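Local coordinates for envelope polyprotein (Puumala orthohantavirus, PDB 5FXU) that forms the ectodomain of the Gn envelope glycoprotein and probably builds the hantaviral surface spike together with its partner Gc, at residues Ile296-Thr310 with Ile322-Val335. Numbering follows the deposited sequence.
Sequences IQGVAFSGNPLYTST and IWAPGIIMEGNHSV. With NAG (2-acetamido-2-deoxy-beta-D-glucopyranose), chain D; NAG (2-acetamido-2-deoxy-beta-D-glucopyranose), chain C.
V299 and I328 form an antiparallel hydrogen-bonded pair joining strand 296-302 to strand 327-329, their directions 152° apart. V299 N donates to I328 O at 2.9 Å, I328 N to V299 O at 2.8 Å. E330 N on Q297 O and F301 N on G326 O carry the pairing past both ends of the short strand 327-329; A324 N on S309 O makes a separate junction. G298 suits its place, since I328 O comes within 3.2 Å of its CA and, with I327 CG2, crowds that side. G326, its phi positive in type II turn 324-327, lays its CA over one face of the F301 ring, 4.2 Å from the centroid. F301 holds its ring there with CG between backbone N and carbonyl carbon (chi1 72°), and CD1 also touches I328 CG1; beyond it, I328 CD1 reaches the edge of the Y307 ring. Q297 and E330 run side by side: NE2 of Q297 donates to the anti lone pair of E330 OE1 at 2.9 Å, amide and carboxylate planes 59° apart. E330 OE2 accepts from N332 N, so one carboxylate ties Q297 to the start of the Asx turn of N332, whose ND2 carries a glycan. I296 and I322 meet tip to tip through their CD1 methyls, branched residues apt for a buried seam. A water donates to T308 O and accepts from M329 N, linking loop to strand. Strand 278-285 flanks 296-302 on the side away from 327-329, making a three-stranded antiparallel sheet; strand 340-354 receives I296, M329 and T310, and strand 107-116 W323 and P325.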
# COMPACT_ATOMS: atom_id res chain seq x y z
N ILE A 296 -4.58 20.38 2.71
CA ILE A 296 -3.52 19.48 2.27
C ILE A 296 -2.37 20.26 1.66
O ILE A 296 -2.58 21.31 1.07
CB ILE A 296 -4.08 18.42 1.28
CG1 ILE A 296 -3.11 17.24 1.15
CG2 ILE A 296 -4.44 19.05 -0.07
CD1 ILE A 296 -3.59 16.16 0.22
N GLN A 297 -1.15 19.75 1.83
CA GLN A 297 0.02 20.30 1.16
C GLN A 297 0.90 19.20 0.60
O GLN A 297 0.72 18.01 0.90
CB GLN A 297 0.84 21.19 2.11
CG GLN A 297 1.54 20.40 3.19
CD GLN A 297 2.17 21.27 4.27
OE1 GLN A 297 1.74 22.38 4.52
NE2 GLN A 297 3.17 20.74 4.96
N GLY A 298 1.87 19.60 -0.19
CA GLY A 298 2.77 18.66 -0.79
C GLY A 298 3.79 19.36 -1.64
O GLY A 298 3.89 20.58 -1.59
N VAL A 299 4.51 18.59 -2.43
CA VAL A 299 5.54 19.09 -3.33
C VAL A 299 5.22 18.68 -4.75
O VAL A 299 5.12 17.49 -5.07
CB VAL A 299 6.90 18.54 -2.91
CG1 VAL A 299 7.99 18.95 -3.89
CG2 VAL A 299 7.24 19.06 -1.52
N ALA A 300 5.05 19.68 -5.59
CA ALA A 300 4.84 19.48 -7.00
C ALA A 300 6.13 19.00 -7.64
O ALA A 300 7.21 19.51 -7.32
CB ALA A 300 4.40 20.78 -7.66
N PHE A 301 6.00 18.07 -8.58
CA PHE A 301 7.12 17.62 -9.35
C PHE A 301 6.73 17.36 -10.81
O PHE A 301 5.55 17.28 -11.15
CB PHE A 301 7.71 16.36 -8.73
CG PHE A 301 6.86 15.14 -8.93
CD1 PHE A 301 5.86 14.82 -8.02
CD2 PHE A 301 7.06 14.31 -10.03
CE1 PHE A 301 5.09 13.68 -8.19
CE2 PHE A 301 6.27 13.18 -10.21
CZ PHE A 301 5.29 12.87 -9.29
N SER A 302 7.76 17.22 -11.63
CA SER A 302 7.62 16.73 -13.00
C SER A 302 8.64 15.64 -13.25
O SER A 302 9.59 15.47 -12.49
CB SER A 302 7.79 17.87 -14.02
OG SER A 302 9.08 18.41 -13.93
N GLY A 303 8.42 14.92 -14.33
CA GLY A 303 9.27 13.85 -14.72
C GLY A 303 8.64 12.55 -14.32
O GLY A 303 7.42 12.45 -14.14
N ASN A 304 9.48 11.55 -14.16
CA ASN A 304 9.01 10.20 -13.98
C ASN A 304 8.37 10.04 -12.62
O ASN A 304 8.94 10.43 -11.60
CB ASN A 304 10.10 9.16 -14.25
CG ASN A 304 10.70 9.32 -15.66
OD1 ASN A 304 11.41 10.30 -15.94
ND2 ASN A 304 10.38 8.39 -16.55
N PRO A 305 7.13 9.52 -12.60
CA PRO A 305 6.50 9.27 -11.32
C PRO A 305 7.36 8.31 -10.52
O PRO A 305 7.97 7.41 -11.09
CB PRO A 305 5.17 8.63 -11.71
CG PRO A 305 5.39 8.09 -13.08
CD PRO A 305 6.30 9.09 -13.73
N LEU A 306 7.50 8.55 -9.23
CA LEU A 306 8.38 7.75 -8.42
C LEU A 306 7.59 7.07 -7.28
O LEU A 306 7.58 5.85 -7.17
CB LEU A 306 9.50 8.61 -7.88
CG LEU A 306 10.74 7.89 -7.36
CD1 LEU A 306 11.41 7.04 -8.44
CD2 LEU A 306 11.73 8.92 -6.84
N TYR A 307 6.90 7.86 -6.48
CA TYR A 307 6.07 7.35 -5.38
C TYR A 307 4.63 7.18 -5.84
O TYR A 307 4.22 7.71 -6.86
CB TYR A 307 6.14 8.31 -4.20
CG TYR A 307 7.55 8.61 -3.76
CD1 TYR A 307 8.40 7.59 -3.37
CD2 TYR A 307 8.04 9.92 -3.72
CE1 TYR A 307 9.70 7.85 -2.97
CE2 TYR A 307 9.33 10.20 -3.32
CZ TYR A 307 10.16 9.15 -2.95
OH TYR A 307 11.45 9.40 -2.59
N THR A 308 3.85 6.48 -5.04
CA THR A 308 2.42 6.41 -5.23
C THR A 308 1.80 7.79 -5.03
O THR A 308 2.35 8.62 -4.30
CB THR A 308 1.75 5.37 -4.27
OG1 THR A 308 1.98 5.73 -2.91
CG2 THR A 308 2.29 3.98 -4.51
N SER A 309 0.65 8.01 -5.64
CA SER A 309 -0.03 9.30 -5.63
C SER A 309 -1.35 9.22 -4.88
O SER A 309 -2.20 10.09 -5.06
CB SER A 309 -0.30 9.74 -7.07
OG SER A 309 0.84 9.58 -7.88
N THR A 310 -1.53 8.22 -4.02
CA THR A 310 -2.80 8.04 -3.29
C THR A 310 -2.57 8.04 -1.77
O THR A 310 -1.56 7.55 -1.28
CB THR A 310 -3.47 6.73 -3.67
OG1 THR A 310 -2.54 5.67 -3.42
CG2 THR A 310 -3.87 6.71 -5.15
N ILE A 322 -7.40 10.85 -1.30
CA ILE A 322 -6.78 11.79 -2.22
C ILE A 322 -6.01 11.08 -3.30
O ILE A 322 -5.32 10.13 -3.04
CB ILE A 322 -5.84 12.76 -1.47
CG1 ILE A 322 -6.68 13.67 -0.59
CG2 ILE A 322 -5.08 13.67 -2.43
CD1 ILE A 322 -6.19 13.66 0.81
N TRP A 323 -6.18 11.55 -4.52
CA TRP A 323 -5.38 11.18 -5.64
C TRP A 323 -4.71 12.46 -6.16
O TRP A 323 -5.40 13.37 -6.61
CB TRP A 323 -6.29 10.57 -6.72
CG TRP A 323 -5.57 10.21 -7.97
CD1 TRP A 323 -4.33 9.72 -8.08
CD2 TRP A 323 -6.08 10.32 -9.29
NE1 TRP A 323 -4.03 9.52 -9.38
CE2 TRP A 323 -5.09 9.89 -10.15
CE3 TRP A 323 -7.31 10.74 -9.82
CZ2 TRP A 323 -5.27 9.85 -11.53
CZ3 TRP A 323 -7.49 10.70 -11.18
CH2 TRP A 323 -6.47 10.26 -12.03
N ALA A 324 -3.38 12.51 -6.11
CA ALA A 324 -2.66 13.74 -6.38
C ALA A 324 -1.57 13.55 -7.43
O ALA A 324 -0.40 13.46 -7.11
CB ALA A 324 -2.08 14.30 -5.09
N PRO A 325 -1.98 13.49 -8.69
CA PRO A 325 -0.98 13.24 -9.73
C PRO A 325 -0.08 14.44 -9.90
O PRO A 325 -0.56 15.58 -9.93
CB PRO A 325 -1.81 13.00 -10.98
CG PRO A 325 -3.20 13.39 -10.67
CD PRO A 325 -3.36 13.36 -9.19
N GLY A 326 1.21 14.17 -9.98
CA GLY A 326 2.23 15.22 -10.09
C GLY A 326 2.56 15.91 -8.78
O GLY A 326 3.26 16.89 -8.77
N ILE A 327 2.06 15.40 -7.65
CA ILE A 327 2.33 15.98 -6.33
C ILE A 327 2.70 14.88 -5.33
O ILE A 327 1.97 13.92 -5.19
CB ILE A 327 1.10 16.70 -5.77
CG1 ILE A 327 0.61 17.77 -6.76
CG2 ILE A 327 1.41 17.31 -4.40
CD1 ILE A 327 -0.71 18.42 -6.39
N ILE A 328 3.83 15.05 -4.64
CA ILE A 328 4.16 14.21 -3.50
C ILE A 328 3.42 14.79 -2.30
O ILE A 328 3.87 15.81 -1.75
CB ILE A 328 5.67 14.16 -3.23
CG1 ILE A 328 6.40 13.68 -4.47
CG2 ILE A 328 5.98 13.24 -2.02
CD1 ILE A 328 7.88 13.92 -4.45
N MET A 329 2.30 14.18 -1.92
CA MET A 329 1.51 14.69 -0.79
C MET A 329 2.30 14.58 0.54
O MET A 329 3.17 13.71 0.71
CB MET A 329 0.09 14.08 -0.74
CG MET A 329 0.04 12.60 -0.49
SD MET A 329 -1.67 12.06 -0.63
CE MET A 329 -1.49 11.16 -2.16
N GLU A 330 2.07 15.53 1.43
CA GLU A 330 2.83 15.62 2.68
C GLU A 330 2.61 14.35 3.49
O GLU A 330 1.49 14.05 3.89
CB GLU A 330 2.36 16.83 3.49
CG GLU A 330 3.06 17.04 4.84
CD GLU A 330 4.53 17.29 4.64
OE1 GLU A 330 4.93 18.47 4.40
OE2 GLU A 330 5.28 16.29 4.64
N GLY A 331 3.68 13.60 3.72
CA GLY A 331 3.64 12.44 4.61
C GLY A 331 4.60 12.48 5.80
O GLY A 331 4.67 11.50 6.56
N ASN A 332 5.33 13.59 5.96
CA ASN A 332 6.29 13.76 7.07
C ASN A 332 5.49 13.81 8.38
O ASN A 332 4.69 14.71 8.61
CB ASN A 332 7.16 15.01 6.84
CG ASN A 332 8.09 15.34 8.00
OD1 ASN A 332 8.12 14.66 9.02
ND2 ASN A 332 8.86 16.43 7.83
N HIS A 333 5.71 12.80 9.23
CA HIS A 333 4.97 12.66 10.50
C HIS A 333 5.30 13.71 11.57
O HIS A 333 4.49 13.94 12.48
CB HIS A 333 5.15 11.25 11.06
CG HIS A 333 4.61 10.19 10.16
ND1 HIS A 333 3.26 9.97 10.00
CD2 HIS A 333 5.23 9.31 9.34
CE1 HIS A 333 3.07 8.99 9.13
NE2 HIS A 333 4.25 8.58 8.71
N SER A 334 6.46 14.36 11.44
CA SER A 334 6.83 15.48 12.33
C SER A 334 5.99 16.74 12.14
O SER A 334 5.96 17.60 13.01
CB SER A 334 8.30 15.84 12.13
OG SER A 334 9.14 14.70 12.29
N VAL A 335 5.33 16.87 10.99
CA VAL A 335 4.43 18.00 10.70
C VAL A 335 3.08 17.72 11.37
O VAL A 335 2.71 16.56 11.52
CB VAL A 335 4.30 18.16 9.17
CG1 VAL A 335 3.16 19.08 8.76
CG2 VAL A 335 5.62 18.67 8.60
C1 NAG D . 9.76 16.95 8.82
C2 NAG D . 10.98 17.50 8.12
C3 NAG D . 11.92 18.12 9.14
C4 NAG D . 11.23 19.26 9.87
C5 NAG D . 9.90 18.77 10.45
C6 NAG D . 9.06 19.93 10.99
C7 NAG D . 11.79 16.37 6.06
C8 NAG D . 11.32 17.48 5.17
N2 NAG D . 11.62 16.43 7.39
O3 NAG D . 13.09 18.59 8.46
O4 NAG D . 12.06 19.71 10.96
O5 NAG D . 9.13 18.06 9.47
O6 NAG D . 8.63 20.75 9.90
O7 NAG D . 12.34 15.40 5.58
C1 NAG C . 5.05 11.70 -17.05
C2 NAG C . 5.80 12.81 -17.78
C3 NAG C . 5.96 12.46 -19.25
C4 NAG C . 6.42 11.02 -19.52
C5 NAG C . 5.77 10.00 -18.56
C6 NAG C . 6.43 8.62 -18.53
C7 NAG C . 5.55 15.19 -17.20
C8 NAG C . 4.59 16.34 -17.23
N2 NAG C . 5.05 14.06 -17.70
O3 NAG C . 6.87 13.39 -19.83
O4 NAG C . 5.98 10.78 -20.87
O5 NAG C . 5.81 10.51 -17.22
O6 NAG C . 7.63 8.67 -17.75
O7 NAG C . 6.68 15.32 -16.74
O HOH W 1 3.83 11.08 -5.31
O HOH W 2 2.19 11.19 -2.87
O HOH W 3 2.08 11.92 -7.41